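Local coordinates for CRP-like protein Clp (Xanthomonas campestris pv. campestris, PDB 3IWZ) that regulates virulence gene expression as a homodimeric DNA-binding transcription factor that apparently loses its hold on DNA when c-di-GMP binds, at residues S127-A130 / P131-L134. Residues are numbered along the deposited sequence; the frame is centred on the assembly and turned at random.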
ATOM      1  N   SER D 127      21.379  14.674  11.368  1.00 56.55           N
ATOM      2  CA  SER D 127      21.665  13.297  11.765  1.00 56.58           C
ATOM      3  C   SER D 127      20.889  12.859  13.017  1.00 55.64           C
ATOM      4  O   SER D 127      20.356  11.747  13.063  1.00 56.67           O
ATOM      5  CB  SER D 127      23.176  13.132  11.991  1.00 58.50           C
ATOM      6  OG  SER D 127      23.544  11.770  12.132  1.00 60.74           O
ATOM      7  N   PRO D 128      20.816  13.722  14.048  1.00 53.85           N
ATOM      8  CA  PRO D 128      20.093  13.377  15.282  1.00 52.23           C
ATOM      9  C   PRO D 128      18.577  13.298  15.085  1.00 51.01           C
ATOM     10  O   PRO D 128      17.864  12.665  15.865  1.00 50.46           O
ATOM     11  CB  PRO D 128      20.478  14.508  16.238  1.00 53.72           C
ATOM     12  CG  PRO D 128      21.821  14.969  15.716  1.00 53.73           C
ATOM     13  CD  PRO D 128      21.584  14.966  14.230  1.00 53.41           C
ATOM     14  N   ASP D 129      18.093  13.958  14.041  1.00 49.88           N
ATOM     15  CA  ASP D 129      16.671  13.969  13.731  1.00 48.73           C
ATOM     16  C   ASP D 129      16.301  12.810  12.795  1.00 48.22           C
ATOM     17  O   ASP D 129      15.136  12.438  12.692  1.00 47.97           O
ATOM     18  CB  ASP D 129      16.306  15.312  13.089  1.00 48.60           C
ATOM     19  CG  ASP D 129      16.543  16.496  14.024  1.00 49.96           C
ATOM     20  OD1 ASP D 129      16.732  17.629  13.527  1.00 51.02           O
ATOM     21  OD2 ASP D 129      16.529  16.298  15.256  1.00 48.74           O
ATOM     22  N   ALA D 130      17.302  12.239  12.128  1.00 48.59           N
ATOM     23  CA  ALA D 130      17.090  11.136  11.192  1.00 48.64           C
ATOM     24  C   ALA D 130      16.199  10.037  11.761  1.00 49.18           C
ATOM     25  O   ALA D 130      15.213   9.651  11.139  1.00 51.03           O
ATOM     26  CB  ALA D 130      18.436  10.553  10.764  1.00 48.80           C
ATOM     27  N   PRO D 131      16.530   9.516  12.954  1.00 48.89           N
ATOM     28  CA  PRO D 131      15.704   8.459  13.550  1.00 47.67           C
ATOM     29  C   PRO D 131      14.219   8.821  13.626  1.00 45.80           C
ATOM     30  O   PRO D 131      13.366   8.043  13.194  1.00 46.61           O
ATOM     31  CB  PRO D 131      16.328   8.274  14.931  1.00 48.08           C
ATOM     32  CG  PRO D 131      17.770   8.568  14.669  1.00 49.26           C
ATOM     33  CD  PRO D 131      17.697   9.805  13.802  1.00 47.63           C
ATOM     34  N   ARG D 132      13.911   9.993  14.179  1.00 43.33           N
ATOM     35  CA  ARG D 132      12.515  10.427  14.298  1.00 42.70           C
ATOM     36  C   ARG D 132      11.859  10.697  12.951  1.00 40.68           C
ATOM     37  O   ARG D 132      10.665  10.471  12.785  1.00 38.69           O
ATOM     38  CB  ARG D 132      12.391  11.693  15.147  1.00 42.36           C
ATOM     39  CG  ARG D 132      12.171  11.449  16.627  1.00 46.68           C
ATOM     40  CD  ARG D 132      12.009  12.772  17.355  1.00 48.86           C
ATOM     41  NE  ARG D 132      13.200  13.614  17.225  1.00 51.49           N
ATOM     42  CZ  ARG D 132      14.322  13.440  17.920  1.00 51.32           C
ATOM     43  NH1 ARG D 132      14.410  12.453  18.804  1.00 49.16           N
ATOM     44  NH2 ARG D 132      15.357  14.255  17.733  1.00 51.23           N
ATOM     45  N   ILE D 133      12.633  11.195  11.994  1.00 40.33           N
ATOM     46  CA  ILE D 133      12.083  11.484  10.680  1.00 39.63           C
ATOM     47  C   ILE D 133      11.667  10.171  10.008  1.00 39.55           C
ATOM     48  O   ILE D 133      10.497   9.968   9.662  1.00 39.85           O
ATOM     49  CB  ILE D 133      13.110  12.187   9.777  1.00 39.19           C
ATOM     50  CG1 ILE D 133      13.681  13.430  10.472  1.00 40.43           C
ATOM     51  CG2 ILE D 133      12.448  12.569   8.462  1.00 38.51           C
ATOM     52  CD1 ILE D 133      12.708  14.559  10.662  1.00 38.97           C
ATOM     53  N   LEU D 134      12.638   9.283   9.828  1.00 38.64           N
ATOM     54  CA  LEU D 134      12.400   7.994   9.194  1.00 38.39           C
ATOM     55  C   LEU D 134      11.260   7.226   9.847  1.00 36.31           C
ATOM     56  O   LEU D 134      10.430   6.637   9.159  1.00 37.64           O
ATOM     57  CB  LEU D 134      13.676   7.163   9.238  1.00 38.98           C
ATOM     58  CG  LEU D 134      14.814   7.784   8.445  1.00 38.92           C
ATOM     59  CD1 LEU D 134      16.115   7.057   8.750  1.00 38.90           C
ATOM     60  CD2 LEU D 134      14.469   7.723   6.957  1.00 39.29           C
TER
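Asp129 OD2 is gripped by two arginines: Arg132, three residues on, and Arg29 of helix 24-32, to which it is also salt-bridged. The local half is weak, with Arg132 NH2 3.4 Å from Asp129 OD2 and an N-H...O angle of 145°. Asp129 OD2 sits at the edge of the guanidinium, near its plane, yet the planes of carboxylate and guanidinium are 62° apart and only NH2 meets OD2 across this contact, so the pair is neither flat nor two-pronged. A bend at chi3 (-61°) folds the long Arg132 chain back toward the start of the helix, where NH2 also comes within 3.5 Å of Pro128 O; Thr26 OG1 accepts a hydrogen bond from Arg132 NE.

Here helix 130-157 begins. Its first turn is fastened by Leu134 N, which donates to Ala130 O over 2.9 Å in a nearly straight bond. Pro131 suits the first turn because its ring nitrogen has no hydrogen to offer and none is required there; its CD lies 3.4 Å from Ser127 O. Small Ala130 fits the buried turn; its CB lies 3.2 Å from Pro131 CD, a closeness largely set by the peptide link before proline. Ile133 and Leu134 turn apolar branches to Phe122 of helix 115-122, while Pro131 and Leu134 pack on their counterparts in the second subunit.

The long helix thus starts at the dimer interface, in the cyclic nucleotide-binding region of a CRP-type regulator. A buried carboxylate shared by two arginines is probably kept ionised, and its charge near the helix N-terminus would also be favoured by the helix dipole.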